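Local structure of glycine betaine/carnitine/choline ABC transporter%2C ATP-binding protein%2C putative (Staphylococcus aureus, 5IIP) at residues G39-I47 against L137-N145; L77-D85 against R97-T106. The protein probably forms the regulatory CBS-domain part of the ATP-binding subunit of the osmolyte uptake transporter OpuC, which the second messenger c-di-AMP inhibits. One frame throughout, in Å; residues are numbered along the deposited sequence.

Contact 1 (G39-I47 against L137-N145)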
ATOM      1  N   GLY D  39      -5.050  -0.054  21.548  1.00 64.79           N
ATOM      2  CA  GLY D  39      -4.762   0.291  22.924  1.00 66.65           C
ATOM      3  C   GLY D  39      -3.324   0.695  23.167  1.00 70.29           C
ATOM      4  O   GLY D  39      -2.994   1.246  24.188  1.00 69.25           O
ATOM      5  N   VAL D  40      -2.463   0.400  22.204  1.00 71.97           N
ATOM      6  CA  VAL D  40      -1.052   0.762  22.244  1.00 64.71           C
ATOM      7  C   VAL D  40      -0.677   1.828  21.197  1.00 66.70           C
ATOM      8  O   VAL D  40       0.479   2.161  20.992  1.00 64.11           O
ATOM      9  N   MET D  41      -1.693   2.310  20.533  1.00 66.54           N
ATOM     10  CA  MET D  41      -1.572   3.285  19.481  1.00 59.16           C
ATOM     11  C   MET D  41      -1.364   4.695  19.937  1.00 60.57           C
ATOM     12  O   MET D  41      -1.531   5.021  21.088  1.00 65.90           O
ATOM     13  CB  MET D  41      -2.820   3.266  18.634  1.00 59.24           C
ATOM     14  CG  MET D  41      -4.019   3.911  19.281  1.00 56.17           C
ATOM     15  SD  MET D  41      -5.574   3.408  18.609  1.00 64.34           S
ATOM     16  CE  MET D  41      -6.647   4.523  19.472  1.00 55.90           C
ATOM     17  N   ILE D  42      -1.034   5.531  18.983  1.00 55.40           N
ATOM     18  CA  ILE D  42      -0.829   6.917  19.222  1.00 55.34           C
ATOM     19  C   ILE D  42      -1.618   7.714  18.221  1.00 56.36           C
ATOM     20  O   ILE D  42      -2.078   7.192  17.256  1.00 54.95           O
ATOM     21  CB  ILE D  42       0.619   7.263  19.086  1.00 53.46           C
ATOM     22  CG1 ILE D  42       1.118   6.784  17.768  1.00 51.16           C
ATOM     23  CG2 ILE D  42       1.384   6.604  20.186  1.00 55.95           C
ATOM     24  CD1 ILE D  42       2.327   7.517  17.319  1.00 52.07           C
ATOM     25  N   LYS D  43      -1.775   8.992  18.467  1.00 55.79           N
ATOM     26  CA  LYS D  43      -2.517   9.835  17.570  1.00 54.25           C
ATOM     27  C   LYS D  43      -1.823  10.134  16.261  1.00 56.14           C
ATOM     28  O   LYS D  43      -0.641  10.405  16.217  1.00 54.21           O
ATOM     29  CB  LYS D  43      -2.878  11.140  18.250  1.00 57.18           C
ATOM     30  CG  LYS D  43      -4.193  11.083  18.951  1.00 60.11           C
ATOM     31  CD  LYS D  43      -4.536  12.429  19.495  1.00 63.10           C
ATOM     32  CE  LYS D  43      -4.534  13.475  18.419  1.00 63.86           C
ATOM     33  NZ  LYS D  43      -5.749  14.310  18.514  1.00 68.85           N
ATOM     34  N   PRO D  44      -2.569  10.122  15.174  1.00 49.02           N
ATOM     35  CA  PRO D  44      -2.003  10.415  13.868  1.00 47.47           C
ATOM     36  C   PRO D  44      -2.077  11.849  13.444  1.00 47.75           C
ATOM     37  O   PRO D  44      -2.894  12.585  13.899  1.00 48.98           O
ATOM     38  CB  PRO D  44      -2.836   9.568  12.931  1.00 46.67           C
ATOM     39  CG  PRO D  44      -3.990   9.108  13.692  1.00 50.43           C
ATOM     40  CD  PRO D  44      -3.932   9.625  15.069  1.00 51.50           C
ATOM     41  N   ILE D  45      -1.204  12.204  12.532  1.00 52.77           N
ATOM     42  CA  ILE D  45      -1.138  13.521  11.964  1.00 48.07           C
ATOM     43  C   ILE D  45      -1.874  13.451  10.662  1.00 51.19           C
ATOM     44  O   ILE D  45      -1.625  12.585   9.863  1.00 47.56           O
ATOM     45  CB  ILE D  45       0.299  13.913  11.679  1.00 55.12           C
ATOM     46  CG1 ILE D  45       1.105  13.838  12.952  1.00 59.55           C
ATOM     47  CG2 ILE D  45       0.367  15.293  11.072  1.00 54.19           C
ATOM     48  CD1 ILE D  45       0.778  14.915  13.947  1.00 60.83           C
ATOM     49  N   THR D  46      -2.789  14.371  10.445  1.00 48.64           N
ATOM     50  CA  THR D  46      -3.600  14.320   9.277  1.00 42.56           C
ATOM     51  C   THR D  46      -3.647  15.571   8.514  1.00 41.96           C
ATOM     52  O   THR D  46      -3.143  16.571   8.932  1.00 39.59           O
ATOM     53  CB  THR D  46      -5.035  13.972   9.633  1.00 44.71           C
ATOM     54  OG1 THR D  46      -5.584  14.972  10.469  1.00 52.50           O
ATOM     55  CG2 THR D  46      -5.088  12.728  10.348  1.00 47.82           C
ATOM     56  N   ILE D  47      -4.254  15.449   7.354  1.00 39.12           N
ATOM     57  CA  ILE D  47      -4.480  16.546   6.463  1.00 42.88           C
ATOM     58  C   ILE D  47      -5.806  16.326   5.789  1.00 43.08           C
ATOM     59  O   ILE D  47      -6.132  15.225   5.464  1.00 35.07           O
ATOM     60  CB  ILE D  47      -3.367  16.708   5.430  1.00 41.27           C
ATOM     61  CG1 ILE D  47      -3.442  18.084   4.827  1.00 42.78           C
ATOM     62  CG2 ILE D  47      -3.448  15.687   4.333  1.00 36.51           C
ATOM     63  CD1 ILE D  47      -2.344  18.406   3.878  1.00 41.40           C
ATOM     64  N   LEU D 137     -10.484   7.055  10.935  1.00 47.83           N
ATOM     65  CA  LEU D 137      -9.155   7.030  11.511  1.00 50.01           C
ATOM     66  C   LEU D 137      -9.115   7.527  12.916  1.00 50.45           C
ATOM     67  O   LEU D 137      -9.390   8.667  13.187  1.00 59.89           O
ATOM     68  CB  LEU D 137      -8.231   7.903  10.674  1.00 44.10           C
ATOM     69  CG  LEU D 137      -6.855   8.198  11.187  1.00 43.98           C
ATOM     70  CD1 LEU D 137      -5.964   6.995  11.139  1.00 46.71           C
ATOM     71  CD2 LEU D 137      -6.250   9.275  10.364  1.00 47.56           C
ATOM     72  N   VAL D 138      -8.784   6.641  13.826  1.00 49.25           N
ATOM     73  CA  VAL D 138      -8.736   7.002  15.205  1.00 52.81           C
ATOM     74  C   VAL D 138      -7.357   6.882  15.828  1.00 50.94           C
ATOM     75  O   VAL D 138      -7.093   7.473  16.842  1.00 51.26           O
ATOM     76  CB  VAL D 138      -9.684   6.111  15.949  1.00 54.22           C
ATOM     77  CG1 VAL D 138      -9.279   4.689  15.734  1.00 54.40           C
ATOM     78  CG2 VAL D 138      -9.691   6.452  17.408  1.00 59.06           C
ATOM     79  N   GLY D 139      -6.492   6.106  15.221  1.00 47.02           N
ATOM     80  CA  GLY D 139      -5.175   5.912  15.753  1.00 51.87           C
ATOM     81  C   GLY D 139      -4.122   5.402  14.813  1.00 48.98           C
ATOM     82  O   GLY D 139      -4.390   5.071  13.702  1.00 45.82           O
ATOM     83  N   LEU D 140      -2.901   5.340  15.300  1.00 50.83           N
ATOM     84  CA  LEU D 140      -1.791   4.842  14.527  1.00 49.46           C
ATOM     85  C   LEU D 140      -0.836   3.939  15.267  1.00 52.05           C
ATOM     86  O   LEU D 140      -0.442   4.220  16.381  1.00 51.66           O
ATOM     87  CB  LEU D 140      -0.978   6.010  14.002  1.00 47.06           C
ATOM     88  CG  LEU D 140       0.237   5.632  13.190  1.00 48.45           C
ATOM     89  CD1 LEU D 140      -0.246   5.083  11.887  1.00 49.25           C
ATOM     90  CD2 LEU D 140       1.144   6.806  12.958  1.00 47.48           C
ATOM     91  N   ILE D 141      -0.432   2.857  14.631  1.00 50.32           N
ATOM     92  CA  ILE D 141       0.558   2.003  15.217  1.00 49.91           C
ATOM     93  C   ILE D 141       1.730   1.914  14.274  1.00 41.35           C
ATOM     94  O   ILE D 141       1.582   1.605  13.152  1.00 44.26           O
ATOM     95  CB  ILE D 141       0.012   0.632  15.584  1.00 50.18           C
ATOM     96  CG1 ILE D 141      -0.241  -0.181  14.371  1.00 51.86           C
ATOM     97  CG2 ILE D 141      -1.267   0.779  16.358  1.00 52.55           C
ATOM     98  CD1 ILE D 141      -0.942  -1.481  14.669  1.00 58.08           C
ATOM     99  N   THR D 142       2.904   2.214  14.750  1.00 43.39           N
ATOM    100  CA  THR D 142       4.079   2.161  13.922  1.00 49.50           C
ATOM    101  C   THR D 142       4.807   0.855  14.085  1.00 46.04           C
ATOM    102  O   THR D 142       4.680   0.208  15.078  1.00 47.47           O
ATOM    103  CB  THR D 142       5.049   3.289  14.271  1.00 45.93           C
ATOM    104  OG1 THR D 142       5.542   3.105  15.577  1.00 44.28           O
ATOM    105  CG2 THR D 142       4.370   4.598  14.224  1.00 47.22           C
ATOM    106  N   ARG D 143       5.568   0.474  13.093  1.00 47.67           N
ATOM    107  CA  ARG D 143       6.338  -0.729  13.172  1.00 43.79           C
ATOM    108  C   ARG D 143       7.375  -0.596  14.262  1.00 42.08           C
ATOM    109  O   ARG D 143       7.705  -1.533  14.927  1.00 47.28           O
ATOM    110  CB  ARG D 143       6.982  -1.049  11.853  1.00 45.50           C
ATOM    111  CG  ARG D 143       7.603  -2.422  11.818  1.00 47.44           C
ATOM    112  CD  ARG D 143       8.200  -2.749  10.484  1.00 47.96           C
ATOM    113  NE  ARG D 143       8.848  -4.022  10.494  1.00 44.85           N
ATOM    114  CZ  ARG D 143       9.988  -4.242  11.089  1.00 43.15           C
ATOM    115  NH1 ARG D 143      10.604  -3.293  11.721  1.00 37.66           N
ATOM    116  NH2 ARG D 143      10.495  -5.423  11.058  1.00 46.14           N
ATOM    117  N   ALA D 144       7.896   0.601  14.433  1.00 49.23           N
ATOM    118  CA  ALA D 144       8.916   0.854  15.423  1.00 45.64           C
ATOM    119  C   ALA D 144       8.420   0.628  16.790  1.00 47.26           C
ATOM    120  O   ALA D 144       9.119   0.138  17.627  1.00 49.44           O
ATOM    121  CB  ALA D 144       9.458   2.245  15.297  1.00 47.11           C
ATOM    122  N   ASN D 145       7.203   1.024  17.029  1.00 47.12           N
ATOM    123  CA  ASN D 145       6.603   0.826  18.322  1.00 47.09           C
ATOM    124  C   ASN D 145       6.355  -0.618  18.699  1.00 42.47           C
ATOM    125  O   ASN D 145       6.469  -0.980  19.826  1.00 43.42           O
ATOM    126  CB  ASN D 145       5.337   1.635  18.434  1.00 50.54           C
ATOM    127  CG  ASN D 145       5.616   3.079  18.573  1.00 45.59           C
ATOM    128  OD1 ASN D 145       6.649   3.458  19.063  1.00 51.69           O
ATOM    129  ND2 ASN D 145       4.708   3.885  18.129  1.00 51.27           N
TER
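One face of the Pro44 ring lies over Leu140 CB and the backbone of Gly139, while Leu137 meets the ring at its CG edge. There the Pro44 and Leu137 side chains slide past each other in opposite directions, CG standing 3.9 Å from Leu137 CD1. On the face side, Pro44 CB is 4.2 Å from Leu140 CB. Proline has no N-H to pair, which costs nothing in this loop just past the bridge, and it offers a flat apolar face to the strand. Beyond it, Thr46 and Leu137 meet tip to tip, the methyl CG2 of Thr46 lying 3.6 Å from Leu137 CD2.

Next to the ring, Ile42 and Leu140 form a single antiparallel, hydrogen-bonded pair. Ile42 N reaches Leu140 O over 3.0 Å in a nearly straight bond, and Leu140 N returns to Ile42 O at 2.8 Å with more bend at the hydrogen (141°). Met41 leans over the same strand: CG sits between the backbone N and the carbonyl carbon (chi1 75°) and the chain runs extended from there. Its CB packs 3.7 Å from Ile141 CG2, and its sulphur SD rests 3.8 Å from Gly139 CA. The Met41 and Val138 side chains cross at about a right angle, CE 4.2 Å from Val138 CG2. Because Gly139 has no side chain, the sulphur can settle directly on the backbone. Val138 and Gly139 form a classic beta bulge opposite Val130.

Ahead of its own first strand, residues 46-48, the chain thus pairs with the edge strand of the second CBS domain, a crossing characteristic of tandem CBS pairs (the Bateman module).

Contact 2 (L77-D85 against R97-T106)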
ATOM      1  N   LEU D  77     -10.682   7.578   6.361  1.00 41.77           N
ATOM      2  CA  LEU D  77      -9.359   7.465   5.820  1.00 37.24           C
ATOM      3  C   LEU D  77      -9.411   7.291   4.341  1.00 33.37           C
ATOM      4  O   LEU D  77     -10.067   6.435   3.846  1.00 37.87           O
ATOM      5  CB  LEU D  77      -8.644   6.293   6.436  1.00 37.83           C
ATOM      6  CG  LEU D  77      -7.239   6.054   5.960  1.00 35.41           C
ATOM      7  CD1 LEU D  77      -6.321   7.097   6.498  1.00 38.06           C
ATOM      8  CD2 LEU D  77      -6.779   4.718   6.416  1.00 35.72           C
ATOM      9  N   LEU D  78      -8.700   8.142   3.646  1.00 33.35           N
ATOM     10  CA  LEU D  78      -8.660   8.080   2.235  1.00 32.64           C
ATOM     11  C   LEU D  78      -7.292   7.844   1.677  1.00 36.01           C
ATOM     12  O   LEU D  78      -7.168   7.322   0.611  1.00 38.14           O
ATOM     13  CB  LEU D  78      -9.170   9.385   1.651  1.00 32.84           C
ATOM     14  CG  LEU D  78     -10.485   9.983   2.079  1.00 36.16           C
ATOM     15  CD1 LEU D  78     -10.700  11.244   1.320  1.00 38.74           C
ATOM     16  CD2 LEU D  78     -11.650   9.078   1.845  1.00 31.48           C
ATOM     17  N   GLY D  79      -6.266   8.264   2.374  1.00 35.23           N
ATOM     18  CA  GLY D  79      -4.946   8.130   1.848  1.00 37.50           C
ATOM     19  C   GLY D  79      -3.773   8.260   2.750  1.00 33.24           C
ATOM     20  O   GLY D  79      -3.885   8.509   3.902  1.00 32.80           O
ATOM     21  N   PHE D  80      -2.614   8.105   2.155  1.00 38.36           N
ATOM     22  CA  PHE D  80      -1.364   8.179   2.847  1.00 40.67           C
ATOM     23  C   PHE D  80      -0.308   8.946   2.071  1.00 39.02           C
ATOM     24  O   PHE D  80      -0.208   8.820   0.881  1.00 34.79           O
ATOM     25  CB  PHE D  80      -0.915   6.743   3.107  1.00 45.13           C
ATOM     26  CG  PHE D  80       0.376   6.623   3.811  1.00 45.20           C
ATOM     27  CD1 PHE D  80       0.425   6.620   5.164  1.00 48.00           C
ATOM     28  CD2 PHE D  80       1.529   6.486   3.115  1.00 48.06           C
ATOM     29  CE1 PHE D  80       1.605   6.501   5.821  1.00 50.61           C
ATOM     30  CE2 PHE D  80       2.720   6.375   3.761  1.00 54.14           C
ATOM     31  CZ  PHE D  80       2.761   6.378   5.117  1.00 51.28           C
ATOM     32  N   LEU D  81       0.464   9.756   2.769  1.00 44.63           N
ATOM     33  CA  LEU D  81       1.544  10.505   2.152  1.00 42.39           C
ATOM     34  C   LEU D  81       2.844  10.466   2.927  1.00 39.21           C
ATOM     35  O   LEU D  81       2.847  10.582   4.110  1.00 42.48           O
ATOM     36  CB  LEU D  81       1.167  11.941   1.998  1.00 46.50           C
ATOM     37  CG  LEU D  81       0.033  12.343   1.098  1.00 41.97           C
ATOM     38  CD1 LEU D  81      -0.440  13.700   1.516  1.00 44.77           C
ATOM     39  CD2 LEU D  81       0.515  12.378  -0.312  1.00 37.90           C
ATOM     40  N   ASP D  82       3.949  10.328   2.227  1.00 46.38           N
ATOM     41  CA  ASP D  82       5.279  10.301   2.811  1.00 49.62           C
ATOM     42  C   ASP D  82       6.132  11.243   2.021  1.00 45.65           C
ATOM     43  O   ASP D  82       5.694  11.721   1.029  1.00 47.48           O
ATOM     44  CB  ASP D  82       5.874   8.899   2.917  1.00 51.96           C
ATOM     45  CG  ASP D  82       6.188   8.281   1.617  1.00 49.85           C
ATOM     46  OD1 ASP D  82       6.250   8.958   0.610  1.00 49.52           O
ATOM     47  OD2 ASP D  82       6.396   7.076   1.609  1.00 54.42           O
ATOM     48  N   ILE D  83       7.359  11.473   2.427  1.00 55.54           N
ATOM     49  CA  ILE D  83       8.228  12.442   1.765  1.00 54.07           C
ATOM     50  C   ILE D  83       8.490  12.197   0.316  1.00 49.65           C
ATOM     51  O   ILE D  83       8.444  13.126  -0.435  1.00 47.87           O
ATOM     52  CB  ILE D  83       9.583  12.511   2.473  1.00 55.66           C
ATOM     53  CG1 ILE D  83       9.410  13.016   3.885  1.00 60.47           C
ATOM     54  CG2 ILE D  83      10.540  13.458   1.797  1.00 60.43           C
ATOM     55  CD1 ILE D  83       8.997  14.463   3.973  1.00 58.71           C
ATOM     56  N   GLU D  84       8.779  10.984  -0.073  1.00 47.31           N
ATOM     57  CA  GLU D  84       9.016  10.738  -1.461  1.00 50.83           C
ATOM     58  C   GLU D  84       7.787  11.022  -2.290  1.00 52.88           C
ATOM     59  O   GLU D  84       7.885  11.568  -3.359  1.00 52.00           O
ATOM     60  CB  GLU D  84       9.529   9.319  -1.665  1.00 56.74           C
ATOM     61  CG  GLU D  84       9.967   8.965  -3.068  1.00 56.82           C
ATOM     62  CD  GLU D  84      10.970   9.907  -3.648  1.00 58.41           C
ATOM     63  OE1 GLU D  84      11.704  10.541  -2.899  1.00 58.00           O
ATOM     64  OE2 GLU D  84      11.017  10.000  -4.866  1.00 58.56           O
ATOM     65  N   ASP D  85       6.620  10.666  -1.794  1.00 54.78           N
ATOM     66  CA  ASP D  85       5.404  10.882  -2.545  1.00 51.40           C
ATOM     67  C   ASP D  85       5.192  12.338  -2.826  1.00 51.09           C
ATOM     68  O   ASP D  85       4.811  12.706  -3.905  1.00 53.12           O
ATOM     69  CB  ASP D  85       4.198  10.373  -1.772  1.00 54.58           C
ATOM     70  CG  ASP D  85       4.090   8.870  -1.736  1.00 53.40           C
ATOM     71  OD1 ASP D  85       4.305   8.201  -2.752  1.00 54.95           O
ATOM     72  OD2 ASP D  85       3.751   8.361  -0.672  1.00 50.13           O
ATOM     73  N   ARG D  97      -4.936  14.586  -4.018  1.00 54.87           N
ATOM     74  CA  ARG D  97      -5.668  13.366  -4.211  1.00 50.33           C
ATOM     75  C   ARG D  97      -5.017  12.472  -5.237  1.00 50.80           C
ATOM     76  O   ARG D  97      -5.049  11.278  -5.110  1.00 51.53           O
ATOM     77  CB  ARG D  97      -7.126  13.649  -4.544  1.00 50.33           C
ATOM     78  CG  ARG D  97      -7.870  14.389  -3.438  1.00 57.18           C
ATOM     79  CD  ARG D  97      -9.350  14.618  -3.738  1.00 60.63           C
ATOM     80  NE  ARG D  97     -10.070  13.387  -3.554  1.00 62.18           N
ATOM     81  CZ  ARG D  97     -11.000  13.203  -2.654  1.00 62.47           C
ATOM     82  NH1 ARG D  97     -11.377  14.188  -1.883  1.00 61.32           N
ATOM     83  NH2 ARG D  97     -11.566  12.031  -2.563  1.00 63.92           N
ATOM     84  N   ASP D  98      -4.442  13.046  -6.268  1.00 48.19           N
ATOM     85  CA  ASP D  98      -3.819  12.248  -7.297  1.00 54.87           C
ATOM     86  C   ASP D  98      -2.477  11.694  -6.884  1.00 51.23           C
ATOM     87  O   ASP D  98      -1.947  10.823  -7.533  1.00 48.69           O
ATOM     88  CB  ASP D  98      -3.708  13.012  -8.622  1.00 59.03           C
ATOM     89  CG  ASP D  98      -4.958  12.919  -9.458  1.00 65.28           C
ATOM     90  OD1 ASP D  98      -5.513  11.835  -9.644  1.00 63.66           O
ATOM     91  OD2 ASP D  98      -5.399  13.947  -9.956  1.00 72.93           O
ATOM     92  N   THR D  99      -1.928  12.231  -5.815  1.00 50.46           N
ATOM     93  CA  THR D  99      -0.646  11.827  -5.328  1.00 46.17           C
ATOM     94  C   THR D  99      -0.670  10.849  -4.210  1.00 46.26           C
ATOM     95  O   THR D  99       0.260  10.106  -4.015  1.00 50.40           O
ATOM     96  CB  THR D  99       0.065  13.038  -4.791  1.00 47.12           C
ATOM     97  OG1 THR D  99      -0.007  14.050  -5.761  1.00 53.48           O
ATOM     98  CG2 THR D  99       1.483  12.757  -4.490  1.00 48.34           C
ATOM     99  N   MET D 100      -1.733  10.877  -3.460  1.00 40.35           N
ATOM    100  CA  MET D 100      -1.848  10.003  -2.338  1.00 43.07           C
ATOM    101  C   MET D 100      -1.961   8.545  -2.736  1.00 43.25           C
ATOM    102  O   MET D 100      -2.370   8.197  -3.828  1.00 40.73           O
ATOM    103  CB  MET D 100      -2.996  10.426  -1.444  1.00 40.04           C
ATOM    104  CG  MET D 100      -4.374  10.189  -1.997  1.00 37.87           C
ATOM    105  SD  MET D 100      -5.686  10.664  -0.921  1.00 33.71           S
ATOM    106  CE  MET D 100      -7.010  10.454  -2.006  1.00 38.50           C
ATOM    107  N   GLN D 101      -1.549   7.706  -1.812  1.00 42.83           N
ATOM    108  CA  GLN D 101      -1.565   6.293  -2.003  1.00 43.78           C
ATOM    109  C   GLN D 101      -2.767   5.763  -1.270  1.00 36.87           C
ATOM    110  O   GLN D 101      -2.937   5.988  -0.123  1.00 38.28           O
ATOM    111  CB  GLN D 101      -0.253   5.698  -1.504  1.00 42.48           C
ATOM    112  CG  GLN D 101       0.978   6.076  -2.305  1.00 47.57           C
ATOM    113  CD  GLN D 101       1.149   5.301  -3.596  1.00 51.84           C
ATOM    114  OE1 GLN D 101       0.393   4.409  -3.902  1.00 55.17           O
ATOM    115  NE2 GLN D 101       2.148   5.645  -4.347  1.00 47.73           N
ATOM    116  N   GLN D 102      -3.618   5.076  -1.986  1.00 33.10           N
ATOM    117  CA  GLN D 102      -4.837   4.577  -1.442  1.00 33.34           C
ATOM    118  C   GLN D 102      -4.858   3.141  -1.048  1.00 36.96           C
ATOM    119  O   GLN D 102      -5.871   2.674  -0.650  1.00 44.20           O
ATOM    120  CB  GLN D 102      -5.960   4.850  -2.403  1.00 37.48           C
ATOM    121  CG  GLN D 102      -6.006   6.277  -2.885  1.00 39.66           C
ATOM    122  CD  GLN D 102      -7.127   6.598  -3.818  1.00 38.98           C
ATOM    123  OE1 GLN D 102      -6.937   7.245  -4.805  1.00 41.41           O
ATOM    124  NE2 GLN D 102      -8.294   6.169  -3.496  1.00 42.09           N
ATOM    125  N   HIS D 103      -3.756   2.434  -1.164  1.00 39.45           N
ATOM    126  CA  HIS D 103      -3.719   1.040  -0.788  1.00 31.10           C
ATOM    127  C   HIS D 103      -2.877   0.877   0.418  1.00 33.81           C
ATOM    128  O   HIS D 103      -1.691   0.876   0.387  1.00 36.33           O
ATOM    129  CB  HIS D 103      -3.224   0.232  -1.953  1.00 33.74           C
ATOM    130  CG  HIS D 103      -4.086   0.370  -3.146  1.00 34.60           C
ATOM    131  ND1 HIS D 103      -5.296  -0.252  -3.246  1.00 33.13           N
ATOM    132  CD2 HIS D 103      -3.958   1.113  -4.257  1.00 37.46           C
ATOM    133  CE1 HIS D 103      -5.862   0.072  -4.382  1.00 32.56           C
ATOM    134  NE2 HIS D 103      -5.074   0.905  -5.010  1.00 37.33           N
ATOM    135  N   ILE D 104      -3.554   0.728   1.509  1.00 39.88           N
ATOM    136  CA  ILE D 104      -2.927   0.676   2.779  1.00 41.08           C
ATOM    137  C   ILE D 104      -3.387  -0.475   3.621  1.00 40.82           C
ATOM    138  O   ILE D 104      -4.495  -0.920   3.503  1.00 41.88           O
ATOM    139  CB  ILE D 104      -3.297   1.946   3.569  1.00 37.51           C
ATOM    140  CG1 ILE D 104      -3.494   3.161   2.694  1.00 45.48           C
ATOM    141  CG2 ILE D 104      -2.219   2.299   4.536  1.00 48.17           C
ATOM    142  CD1 ILE D 104      -4.200   4.284   3.395  1.00 47.46           C
ATOM    143  N   TYR D 105      -2.509  -0.924   4.499  1.00 42.91           N
ATOM    144  CA  TYR D 105      -2.794  -1.999   5.428  1.00 42.42           C
ATOM    145  C   TYR D 105      -3.278  -1.352   6.685  1.00 39.42           C
ATOM    146  O   TYR D 105      -2.627  -0.515   7.218  1.00 42.34           O
ATOM    147  CB  TYR D 105      -1.537  -2.843   5.664  1.00 40.90           C
ATOM    148  CG  TYR D 105      -1.583  -3.764   6.835  1.00 40.93           C
ATOM    149  CD1 TYR D 105      -2.542  -4.713   6.946  1.00 41.05           C
ATOM    150  CD2 TYR D 105      -0.653  -3.697   7.805  1.00 47.87           C
ATOM    151  CE1 TYR D 105      -2.599  -5.548   8.005  1.00 41.77           C
ATOM    152  CE2 TYR D 105      -0.705  -4.534   8.878  1.00 50.24           C
ATOM    153  CZ  TYR D 105      -1.685  -5.461   8.957  1.00 44.40           C
ATOM    154  OH  TYR D 105      -1.733  -6.290  10.014  1.00 50.67           O
ATOM    155  N   THR D 106      -4.449  -1.742   7.138  1.00 40.23           N
ATOM    156  CA  THR D 106      -5.053  -1.152   8.305  1.00 45.82           C
ATOM    157  C   THR D 106      -5.574  -2.175   9.226  1.00 42.04           C
ATOM    158  O   THR D 106      -5.720  -3.285   8.856  1.00 43.18           O
ATOM    159  CB  THR D 106      -6.266  -0.282   7.948  1.00 42.29           C
ATOM    160  OG1 THR D 106      -7.285  -1.091   7.390  1.00 40.07           O
ATOM    161  CG2 THR D 106      -5.912   0.727   6.971  1.00 41.18           C
TER
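The carbonyl oxygen of Gln101 is approached by two groups of the strand 77-82: Phe80 N makes a weak hydrogen bond to it at 3.1 Å, and Gly79 CA adds a C-H...O contact at 3.5 Å. The return bond is sounder, with Gln101 N pointing almost straight (173°) at Phe80 O, 3.2 Å away and in the carbonyl plane.

Met100 lays its extended chain along this pair, and its SD reaches 3.8 Å from Gly79 CA, where the lack of a side chain admits the bulky sulphur. Leu81 CD2 covers the Met100 backbone. Ile104 CD1 meets Leu77 CD2 tip to tip at 4.0 Å and also touches Phe80 CB, so branched aliphatics pack between the strand and residues 101-106.

Gln101, bent at chi2 (-79°), crosses Asp85 at about a right angle. Its NE2 lies 3.7 Å from Asp85 OD1, not hydrogen-bonded, the amide and carboxylate planes 43° apart. Asp85 instead forms a salt bridge with Arg123 of the second subunit, and Gln101 OE1 accepts from Thr106 N of that subunit. The segment leading into the second CBS domain's first strand, 107-108, thus pairs with the first domain's edge strand 77-82 beside the dimer interface, as in a Bateman module.

Contacts 1 and 2 are matching contacts in the two halves of the CBS pair. In each, a loop carrying a methionine, ahead of a CBS domain's first strand, makes one antiparallel bridge to the bulged third strand of the other domain, with methionine sulphur over a bulge glycine. Both reach the same sheet, through its outer strands 46-48 and 77-82. Their surroundings differ. Contact 1 lies at the surface, untouched by the other subunit, and adds proline and aliphatic packing to its backbone pair. Contact 2 is more buried and borders the second subunit, so charged and amide side chains there find partners across the dimer. The centres of contacts 1 and 2 are about 15 Å apart.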